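Local coordinates for protein putative NADPH:quinone oxidoreductase (Ralstonia eutropha, PDB 3IUP) that binds NADPH and probably uses it to reduce quinones, as a putative quinone oxidoreductase with a GroES-like domain of the alcohol dehydrogenase type, at residues E17-L22 with I71-V76; N156-L161 with Q328-E333; N189-K194 with K335-S340. All coordinates share one frame; numbering follows the deposited sequence.

Interaction 1: residues E17-L22 with I71-V76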
loop_
_atom_site.group_PDB
_atom_site.type_symbol
_atom_site.label_atom_id
_atom_site.label_comp_id
_atom_site.label_asym_id
_atom_site.label_seq_id
_atom_site.Cartn_x
_atom_site.Cartn_y
_atom_site.Cartn_z
ATOM N N GLU A 17 29.065 -8.636 -16.262
ATOM C CA GLU A 17 30.140 -8.033 -15.499
ATOM C C GLU A 17 29.831 -6.564 -15.190
ATOM O O GLU A 17 29.457 -5.828 -16.056
ATOM C CB GLU A 17 31.438 -8.118 -16.267
ATOM C CG GLU A 17 32.613 -7.340 -15.655
ATOM C CD GLU A 17 33.905 -7.397 -16.482
ATOM O OE1 GLU A 17 34.573 -8.449 -16.428
ATOM O OE2 GLU A 17 34.295 -6.389 -17.151
ATOM N N LEU A 18 30.032 -6.179 -13.938
ATOM C CA LEU A 18 30.138 -4.786 -13.510
ATOM C C LEU A 18 31.601 -4.370 -13.613
ATOM O O LEU A 18 32.453 -5.066 -13.133
ATOM C CB LEU A 18 29.660 -4.635 -12.056
ATOM C CG LEU A 18 29.958 -3.274 -11.410
ATOM C CD1 LEU A 18 29.138 -2.160 -12.052
ATOM C CD2 LEU A 18 29.758 -3.255 -9.895
ATOM N N GLU A 19 31.889 -3.268 -14.306
ATOM C CA GLU A 19 33.176 -2.583 -14.270
ATOM C C GLU A 19 33.022 -1.139 -13.743
ATOM O O GLU A 19 32.241 -0.326 -14.285
ATOM C CB GLU A 19 33.860 -2.564 -15.645
ATOM C CG GLU A 19 35.223 -1.857 -15.627
ATOM C CD GLU A 19 35.919 -1.724 -16.988
ATOM O OE1 GLU A 19 35.427 -2.267 -17.999
ATOM O OE2 GLU A 19 36.975 -1.075 -17.068
ATOM N N LEU A 20 33.803 -0.829 -12.713
ATOM C CA LEU A 20 33.901 0.480 -12.113
ATOM C C LEU A 20 35.237 1.032 -12.463
ATOM O O LEU A 20 36.259 0.346 -12.324
ATOM C CB LEU A 20 33.804 0.414 -10.567
ATOM C CG LEU A 20 32.498 -0.120 -10.043
ATOM C CD1 LEU A 20 32.503 -0.238 -8.504
ATOM C CD2 LEU A 20 31.367 0.789 -10.469
ATOM N N SER A 21 35.269 2.298 -12.884
ATOM C CA SER A 21 36.502 2.926 -13.334
ATOM C C SER A 21 36.429 4.432 -13.188
ATOM O O SER A 21 35.360 4.966 -12.944
ATOM C CB SER A 21 36.809 2.548 -14.814
ATOM O OG SER A 21 35.819 3.083 -15.662
ATOM N N LEU A 22 37.585 5.076 -13.269
ATOM C CA LEU A 22 37.690 6.500 -13.405
ATOM C C LEU A 22 37.960 6.820 -14.879
ATOM O O LEU A 22 39.000 6.423 -15.414
ATOM C CB LEU A 22 38.812 7.053 -12.520
ATOM C CG LEU A 22 38.720 6.808 -11.017
ATOM C CD1 LEU A 22 39.818 7.634 -10.333
ATOM C CD2 LEU A 22 37.305 7.131 -10.407
ATOM N N ILE A 71 40.422 -0.054 -11.197
ATOM C CA ILE A 71 39.262 -0.763 -11.743
ATOM C C ILE A 71 38.720 -1.800 -10.761
ATOM O O ILE A 71 39.486 -2.521 -10.100
ATOM C CB ILE A 71 39.635 -1.454 -13.057
ATOM C CG1 ILE A 71 40.150 -0.435 -14.062
ATOM C CG2 ILE A 71 38.432 -2.214 -13.623
ATOM C CD1 ILE A 71 41.048 -1.028 -15.095
ATOM N N VAL A 72 37.414 -1.863 -10.607
ATOM C CA VAL A 72 36.784 -2.955 -9.891
ATOM C C VAL A 72 35.833 -3.667 -10.870
ATOM O O VAL A 72 35.040 -3.014 -11.562
ATOM C CB VAL A 72 36.019 -2.493 -8.633
ATOM C CG1 VAL A 72 35.324 -3.688 -7.919
ATOM C CG2 VAL A 72 36.956 -1.717 -7.696
ATOM N N THR A 73 35.942 -5.004 -10.922
ATOM C CA THR A 73 34.971 -5.847 -11.632
ATOM C C THR A 73 34.293 -6.856 -10.711
ATOM O O THR A 73 34.854 -7.258 -9.710
ATOM C CB THR A 73 35.615 -6.506 -12.865
ATOM O OG1 THR A 73 36.741 -7.287 -12.473
ATOM C CG2 THR A 73 36.148 -5.455 -13.800
ATOM N N ALA A 74 33.043 -7.189 -10.999
ATOM C CA ALA A 74 32.253 -8.098 -10.149
ATOM C C ALA A 74 31.195 -8.721 -11.060
ATOM O O ALA A 74 30.982 -8.224 -12.192
ATOM C CB ALA A 74 31.603 -7.335 -8.990
ATOM N N ARG A 75 30.501 -9.760 -10.582
ATOM C CA ARG A 75 29.502 -10.438 -11.382
ATOM C C ARG A 75 28.110 -10.091 -10.916
ATOM O O ARG A 75 27.851 -9.956 -9.703
ATOM C CB ARG A 75 29.710 -11.966 -11.268
ATOM C CG ARG A 75 31.119 -12.405 -11.526
ATOM C CD ARG A 75 31.497 -12.118 -12.957
ATOM N NE ARG A 75 30.466 -12.622 -13.872
ATOM C CZ ARG A 75 30.536 -12.499 -15.191
ATOM N NH1 ARG A 75 31.581 -11.913 -15.755
ATOM N NH2 ARG A 75 29.552 -12.959 -15.935
ATOM N N VAL A 76 27.215 -9.904 -11.871
ATOM C CA VAL A 76 25.809 -9.758 -11.607
ATOM C C VAL A 76 25.201 -11.156 -11.803
ATOM O O VAL A 76 25.494 -11.803 -12.787
ATOM C CB VAL A 76 25.166 -8.751 -12.558
ATOM C CG1 VAL A 76 23.640 -8.598 -12.276
ATOM C CG2 VAL A 76 25.916 -7.405 -12.451
#
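L18 and L20 pair with A74 and V72 as neighbouring antiparallel strands, the segment axes 4.6 Å apart and 163° from one N-to-C direction to the other. The pairing is a regular antiparallel ladder within a five-stranded sheet, in which strand 17-26 lies between 4-12 and 70-75, the last within the alcohol dehydrogenase GroES-like domain. Two hydrogen-bonded pairs, L18 with A74 and L20 with V72, supply four backbone bonds; L20 N to V72 O is the shortest at 2.8 Å and nearly straight at 168°. Between them, E19 with T73 is a non-hydrogen-bonded pair, and E17 with R75 is another.

The two faces differ in character. L18, L20, V72 and A74 share the buried one, where L20 and V72 lie side by side, CB to CB 4.1 Å, and L20 also meets L52 and F53 of helix 46-53. E17, E19, I71, T73 and R75 occupy the other, more open face. E19 lies alongside T73, whereas its CG reaches across to I71 CG2 at 3.8 Å. The carboxylates of E17 and E19 both form salt bridges with K13, so two acids share one lysine. R75 folds back through bends at chi2 and chi3, and its NH2 donates to the backbone O of S15. That fold brings R75 NH1 to 3.8 Å from E17 CB, with E17 N over one guanidinium face, near the rim.

Interaction 2: residues N156-L161 with Q328-E333. With NDP (NADPH dihydro-nicotinamide-adenine-dinucleotide phosphate), chain C.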
loop_
_atom_site.group_PDB
_atom_site.type_symbol
_atom_site.label_atom_id
_atom_site.label_comp_id
_atom_site.label_asym_id
_atom_site.label_seq_id
_atom_site.Cartn_x
_atom_site.Cartn_y
_atom_site.Cartn_z
ATOM N N ASN A 156 18.914 14.125 1.777
ATOM C CA ASN A 156 18.422 13.916 3.156
ATOM C C ASN A 156 17.589 15.061 3.736
ATOM O O ASN A 156 16.471 14.805 4.275
ATOM C CB ASN A 156 19.522 13.401 4.102
ATOM C CG ASN A 156 19.909 11.955 3.801
ATOM O OD1 ASN A 156 19.227 11.252 3.034
ATOM N ND2 ASN A 156 21.048 11.500 4.382
ATOM N N PRO A 157 18.042 16.316 3.591
ATOM C CA PRO A 157 17.240 17.382 4.164
ATOM C C PRO A 157 15.836 17.519 3.550
ATOM O O PRO A 157 14.860 17.743 4.277
ATOM C CB PRO A 157 18.101 18.634 3.926
ATOM C CG PRO A 157 19.490 18.139 3.952
ATOM C CD PRO A 157 19.412 16.770 3.260
ATOM N N LEU A 158 15.728 17.415 2.230
ATOM C CA LEU A 158 14.441 17.617 1.599
ATOM C C LEU A 158 13.558 16.412 1.826
ATOM O O LEU A 158 12.348 16.562 1.864
ATOM C CB LEU A 158 14.533 17.930 0.115
ATOM C CG LEU A 158 15.198 19.258 -0.162
ATOM C CD1 LEU A 158 15.433 19.436 -1.694
ATOM C CD2 LEU A 158 14.462 20.493 0.465
ATOM N N THR A 159 14.139 15.221 1.943
ATOM C CA THR A 159 13.347 14.047 2.241
ATOM C C THR A 159 12.795 14.174 3.643
ATOM O O THR A 159 11.619 13.878 3.857
ATOM C CB THR A 159 14.143 12.770 2.043
ATOM O OG1 THR A 159 14.550 12.688 0.665
ATOM C CG2 THR A 159 13.355 11.508 2.390
ATOM N N ALA A 160 13.615 14.600 4.596
ATOM C CA ALA A 160 13.136 14.747 5.977
ATOM C C ALA A 160 12.017 15.768 6.023
ATOM O O ALA A 160 10.965 15.527 6.623
ATOM C CB ALA A 160 14.259 15.113 6.922
ATOM N N LEU A 161 12.228 16.913 5.392
ATOM C CA LEU A 161 11.156 17.892 5.315
ATOM C C LEU A 161 9.955 17.340 4.555
ATOM O O LEU A 161 8.795 17.629 4.909
ATOM C CB LEU A 161 11.663 19.181 4.656
ATOM C CG LEU A 161 12.626 19.965 5.536
ATOM C CD1 LEU A 161 13.321 21.009 4.670
ATOM C CD2 LEU A 161 11.898 20.604 6.740
ATOM N N GLN A 328 15.159 26.874 1.161
ATOM C CA GLN A 328 15.550 28.022 1.958
ATOM C C GLN A 328 15.697 27.694 3.447
ATOM O O GLN A 328 16.623 28.161 4.102
ATOM C CB GLN A 328 14.538 29.137 1.765
ATOM C CG GLN A 328 14.513 29.686 0.338
ATOM C CD GLN A 328 13.487 30.811 0.178
ATOM O OE1 GLN A 328 12.269 30.574 0.178
ATOM N NE2 GLN A 328 13.976 32.037 0.036
ATOM N N ARG A 329 14.803 26.858 3.976
ATOM C CA ARG A 329 14.963 26.413 5.351
ATOM C C ARG A 329 16.220 25.551 5.540
ATOM O O ARG A 329 16.921 25.653 6.556
ATOM C CB ARG A 329 13.734 25.656 5.851
ATOM C CG ARG A 329 14.024 25.085 7.234
ATOM C CD ARG A 329 12.838 24.575 7.913
ATOM N NE ARG A 329 13.220 24.099 9.228
ATOM C CZ ARG A 329 12.395 23.452 10.022
ATOM N NH1 ARG A 329 11.163 23.165 9.599
ATOM N NH2 ARG A 329 12.817 23.067 11.220
ATOM N N VAL A 330 16.516 24.692 4.565
ATOM C CA VAL A 330 17.730 23.880 4.646
ATOM C C VAL A 330 18.974 24.815 4.742
ATOM O O VAL A 330 19.842 24.624 5.594
ATOM C CB VAL A 330 17.856 22.870 3.461
ATOM C CG1 VAL A 330 19.190 22.171 3.508
ATOM C CG2 VAL A 330 16.698 21.819 3.481
ATOM N N VAL A 331 19.030 25.827 3.891
ATOM C CA VAL A 331 20.158 26.773 3.915
ATOM C C VAL A 331 20.249 27.472 5.274
ATOM O O VAL A 331 21.330 27.567 5.853
ATOM C CB VAL A 331 20.109 27.767 2.731
ATOM C CG1 VAL A 331 21.070 29.007 2.988
ATOM C CG2 VAL A 331 20.438 27.008 1.426
ATOM N N ALA A 332 19.099 27.874 5.817
ATOM C CA ALA A 332 19.043 28.599 7.070
ATOM C C ALA A 332 19.521 27.765 8.262
ATOM O O ALA A 332 20.008 28.319 9.226
ATOM C CB ALA A 332 17.601 29.103 7.317
ATOM N N GLU A 333 19.380 26.443 8.194
ATOM C CA GLU A 333 19.665 25.564 9.334
ATOM C C GLU A 333 20.653 24.508 8.906
ATOM O O GLU A 333 20.667 23.371 9.430
ATOM C CB GLU A 333 18.365 24.946 9.846
ATOM C CG GLU A 333 17.400 25.998 10.417
ATOM C CD GLU A 333 16.002 25.482 10.688
ATOM O OE1 GLU A 333 15.798 24.261 10.929
ATOM O OE2 GLU A 333 15.072 26.326 10.677
HETATM P PA NDP C . 22.729 6.327 6.727
HETATM O O1A NDP C . 23.131 7.538 7.412
HETATM O O2A NDP C . 23.740 5.552 5.976
HETATM O O5B NDP C . 22.085 5.375 7.919
HETATM C C5B NDP C . 21.512 4.132 7.501
HETATM C C4B NDP C . 20.811 3.515 8.673
HETATM O O4B NDP C . 20.245 2.332 8.189
HETATM C C3B NDP C . 21.760 3.164 9.830
HETATM O O3B NDP C . 21.311 3.572 11.105
HETATM C C2B NDP C . 21.791 1.619 9.806
HETATM O O2B NDP C . 21.895 1.014 11.094
HETATM C C1B NDP C . 20.438 1.314 9.179
HETATM N N9A NDP C . 20.395 0.020 8.485
HETATM C C8A NDP C . 21.302 -0.402 7.535
HETATM N N7A NDP C . 20.902 -1.594 7.057
HETATM C C5A NDP C . 19.723 -1.949 7.684
HETATM C C6A NDP C . 18.858 -3.059 7.606
HETATM N N6A NDP C . 19.110 -4.145 6.853
HETATM N N1A NDP C . 17.727 -3.084 8.396
HETATM C C2A NDP C . 17.446 -2.081 9.269
HETATM N N3A NDP C . 18.291 -0.997 9.341
HETATM C C4A NDP C . 19.403 -0.929 8.571
HETATM O O3 NDP C . 21.516 6.510 5.674
HETATM P PN NDP C . 20.905 7.859 5.180
HETATM O O1N NDP C . 20.476 8.736 6.242
HETATM O O2N NDP C . 21.746 8.493 4.109
HETATM O O5D NDP C . 19.571 7.289 4.439
HETATM C C5D NDP C . 18.485 6.794 5.238
HETATM C C4D NDP C . 17.480 6.075 4.345
HETATM O O4D NDP C . 16.728 7.097 3.659
HETATM C C3D NDP C . 18.070 5.130 3.279
HETATM O O3D NDP C . 17.277 3.971 3.120
HETATM C C2D NDP C . 17.966 5.981 2.024
HETATM O O2D NDP C . 17.956 5.269 0.797
HETATM C C1D NDP C . 16.625 6.666 2.303
HETATM N N1N NDP C . 16.359 7.827 1.423
HETATM C C2N NDP C . 15.343 7.683 0.536
HETATM C C3N NDP C . 15.016 8.683 -0.341
HETATM C C7N NDP C . 13.792 8.557 -1.228
HETATM O O7N NDP C . 13.612 9.564 -2.173
HETATM N N7N NDP C . 12.916 7.545 -1.175
HETATM C C4N NDP C . 15.581 10.036 -0.148
HETATM C C5N NDP C . 16.687 10.099 0.875
HETATM C C6N NDP C . 17.027 8.983 1.631
HETATM P P2B NDP C . 22.993 -0.173 11.391
HETATM O O1X NDP C . 24.217 0.510 12.016
HETATM O O2X NDP C . 23.384 -0.941 10.132
HETATM O O3X NDP C . 22.270 -1.090 12.390
#
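V330 turns its side chain to segment 156-161, where P157 meets both methyls and L158 and L161 meet CG2. The helix segments cross steeply, at 119° with axes 10.2 Å apart, and the nearest CA atoms belong to P157 and V330. V330 stands at about a right angle to both P157 and L158 but runs obliquely to L161. Its CG2 carries most of the contact: placed anti to the carbonyl carbon, this branch meets P157 CB at 3.5 Å, L161 CD1 at 3.7 Å and L158 CD2 at 4.0 Å.

L161 divides its branches, CD1 going to V330 and CD2 to R329 NH1 at 3.9 Å. The R329 guanidinium is held by acids: NE and NH2 both donate to E333 OE1, which lies in the guanidinium plane, while NH1 forms a salt bridge with D195. Two acids thus fix the rotation of the group beside the leucine.

The opposite flank of helix 156-161 faces NADPH, in a parallel-sheet domain consistent with the Rossmann fold of medium-chain dehydrogenases/reductases. N156 ND2 donates to the phosphate oxygen O2N at 3.1 Å, almost straight at 168°, and T159 OG1, bonded to V155 O, lies 3.0 Å from nicotinamide C4N. Helix 155-169 is therefore sandwiched between cofactor and helix 320-332, with L311 and L315 of helix 311-318 against L158, and L184 of helix 183-195 against N156 and T159.

Interaction 3: residues N189-K194 with K335-S340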
loop_
_atom_site.group_PDB
_atom_site.type_symbol
_atom_site.label_atom_id
_atom_site.label_comp_id
_atom_site.label_asym_id
_atom_site.label_seq_id
_atom_site.Cartn_x
_atom_site.Cartn_y
_atom_site.Cartn_z
ATOM N N ASN A 189 14.504 13.996 13.455
ATOM C CA ASN A 189 14.279 14.203 14.875
ATOM C C ASN A 189 14.529 15.671 15.261
ATOM O O ASN A 189 13.765 16.245 16.002
ATOM C CB ASN A 189 15.161 13.281 15.688
ATOM C CG ASN A 189 14.958 13.469 17.168
ATOM O OD1 ASN A 189 13.861 13.250 17.677
ATOM N ND2 ASN A 189 16.021 13.855 17.865
ATOM N N GLN A 190 15.573 16.304 14.724
ATOM C CA GLN A 190 15.794 17.730 15.007
ATOM C C GLN A 190 14.668 18.655 14.474
ATOM O O GLN A 190 14.293 19.634 15.115
ATOM C CB GLN A 190 17.166 18.200 14.508
ATOM C CG GLN A 190 18.396 17.559 15.244
ATOM C CD GLN A 190 18.268 17.674 16.761
ATOM O OE1 GLN A 190 17.985 18.753 17.262
ATOM N NE2 GLN A 190 18.397 16.567 17.476
ATOM N N ILE A 191 14.177 18.350 13.280
ATOM C CA ILE A 191 13.048 19.098 12.706
ATOM C C ILE A 191 11.856 19.012 13.640
ATOM O O ILE A 191 11.225 20.002 13.975
ATOM C CB ILE A 191 12.653 18.538 11.301
ATOM C CG1 ILE A 191 13.700 18.851 10.264
ATOM C CG2 ILE A 191 11.298 19.076 10.848
ATOM C CD1 ILE A 191 13.539 17.968 9.011
ATOM N N CYS A 192 11.514 17.796 14.047
ATOM C CA CYS A 192 10.352 17.606 14.867
ATOM C C CYS A 192 10.486 18.243 16.257
ATOM O O CYS A 192 9.512 18.778 16.792
ATOM C CB CYS A 192 10.034 16.122 14.966
ATOM S SG CYS A 192 9.483 15.378 13.395
ATOM N N LEU A 193 11.696 18.209 16.825
ATOM C CA LEU A 193 11.968 18.885 18.094
ATOM C C LEU A 193 11.789 20.394 17.929
ATOM O O LEU A 193 11.118 21.021 18.724
ATOM C CB LEU A 193 13.355 18.541 18.645
ATOM C CG LEU A 193 13.450 17.138 19.260
ATOM C CD1 LEU A 193 14.937 16.737 19.474
ATOM C CD2 LEU A 193 12.648 17.018 20.544
ATOM N N LYS A 194 12.342 20.951 16.872
ATOM C CA LYS A 194 12.270 22.400 16.697
ATOM C C LYS A 194 10.858 22.845 16.357
ATOM O O LYS A 194 10.408 23.912 16.834
ATOM C CB LYS A 194 13.216 22.839 15.602
ATOM C CG LYS A 194 13.192 24.335 15.267
ATOM C CD LYS A 194 14.391 24.650 14.348
ATOM C CE LYS A 194 14.457 26.126 13.968
ATOM N NZ LYS A 194 14.995 26.942 15.094
ATOM N N LYS A 335 23.834 24.005 9.269
ATOM C CA LYS A 335 24.810 23.449 10.204
ATOM C C LYS A 335 24.187 23.042 11.541
ATOM O O LYS A 335 24.881 22.529 12.431
ATOM C CB LYS A 335 25.950 24.455 10.421
ATOM C CG LYS A 335 26.927 24.613 9.259
ATOM C CD LYS A 335 28.020 25.566 9.650
ATOM C CE LYS A 335 29.046 25.719 8.581
ATOM N NZ LYS A 335 29.986 26.839 8.848
ATOM N N THR A 336 22.879 23.236 11.687
ATOM C CA THR A 336 22.199 22.859 12.906
ATOM C C THR A 336 21.244 21.719 12.599
ATOM O O THR A 336 21.656 20.573 12.605
ATOM C CB THR A 336 21.533 24.073 13.536
ATOM O OG1 THR A 336 20.625 24.653 12.607
ATOM C CG2 THR A 336 22.606 25.104 13.934
ATOM N N THR A 337 19.998 22.024 12.275
ATOM C CA THR A 337 19.002 20.976 12.000
ATOM C C THR A 337 19.462 19.973 10.925
ATOM O O THR A 337 19.249 18.775 11.055
ATOM C CB THR A 337 17.724 21.614 11.523
ATOM O OG1 THR A 337 17.381 22.673 12.411
ATOM C CG2 THR A 337 16.598 20.580 11.419
ATOM N N PHE A 338 20.132 20.475 9.898
ATOM C CA PHE A 338 20.453 19.654 8.740
ATOM C C PHE A 338 21.911 19.240 8.688
ATOM O O PHE A 338 22.395 18.803 7.644
ATOM C CB PHE A 338 19.976 20.378 7.490
ATOM C CG PHE A 338 18.504 20.564 7.468
ATOM C CD1 PHE A 338 17.658 19.482 7.240
ATOM C CD2 PHE A 338 17.938 21.787 7.745
ATOM C CE1 PHE A 338 16.285 19.648 7.258
ATOM C CE2 PHE A 338 16.565 21.946 7.760
ATOM C CZ PHE A 338 15.742 20.869 7.521
ATOM N N ALA A 339 22.608 19.305 9.820
ATOM C CA ALA A 339 23.995 18.833 9.877
ATOM C C ALA A 339 24.085 17.337 9.497
ATOM O O ALA A 339 23.178 16.539 9.831
ATOM C CB ALA A 339 24.599 19.073 11.280
ATOM N N SER A 340 25.136 16.982 8.751
ATOM C CA SER A 340 25.472 15.584 8.420
ATOM C C SER A 340 26.851 15.193 8.930
ATOM O O SER A 340 27.819 15.908 8.688
ATOM C CB SER A 340 25.522 15.377 6.912
ATOM O OG SER A 340 24.268 15.523 6.319
#
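This is an apolar helix-to-loop contact, in which T337 and F338 of the loop between helix 320-332 and strand 344-347 rest on one side of helix 183-195, which follows strand 175-177 of the six-stranded parallel sheet. It is small, burying 202 Å² over both segments, and rests on van der Waals contacts. The backbones come closest at Q190 and T337, with CA atoms 5.5 Å apart.

A T337 chi1 of -49° puts OG1 beside the backbone N and leaves CG2 anti to it; this methyl is aimed at the helix and meets I191 CG1 at 3.6 Å and Q190 CB at 3.9 Å, the I191 and T337 side chains crossing at about a right angle. The same methyl sits over the centre of one face of the F338 ring, 3.9 Å above its plane, so it is wedged between ring and helix. The T337 hydroxyl is bonded to E333 OE1; from segment 189-194 its nearest neighbour is the K194 CD methylene, at 4.1 Å from T337 OG1.

I191 extends its chain past T337 towards the phenyl ring: CD1 lies 3.7 Å from F338 CE1, an oblique approach. Q190 contributes its CB, but bends away at chi2 (-51°) so that its amide NE2 reaches Q215 O. The loop presents these groups from a type I beta turn, T336 to A339, closed by A339 N donating to T336 O at 3.2 Å.

Around the contact, F338 also packs on M187 of helix 183-195 and on P157 and L161 of helix 155-169, while I191 meets A160 and L161 of the latter. The turn thus fills the junction of these two helices, and on the far flank of helix 183-195 N189 and C192 pack against strand 199-203.

How the interactions relate
Interactions 2 and 3 are one continuous region, with centres about 9 Å apart and segments that alternate along the chain. They join where helix 320-332 runs into the following turn: E333 O lies 3.0 Å from F338 N, a probable hydrogen bond, E333 OE2 packs on K194 CE at 3.4 Å, and P157 CB on F338 CD1 at 3.4 Å. Segment 156-161 is the link to NADPH, because N156 and T159 belong to its pocket. Interaction 1 stands apart, its centre about 35 Å from that of interaction 2 and about 37 Å from that of interaction 3, on the opposite side of the chain's centre, in a separate antiparallel sheet.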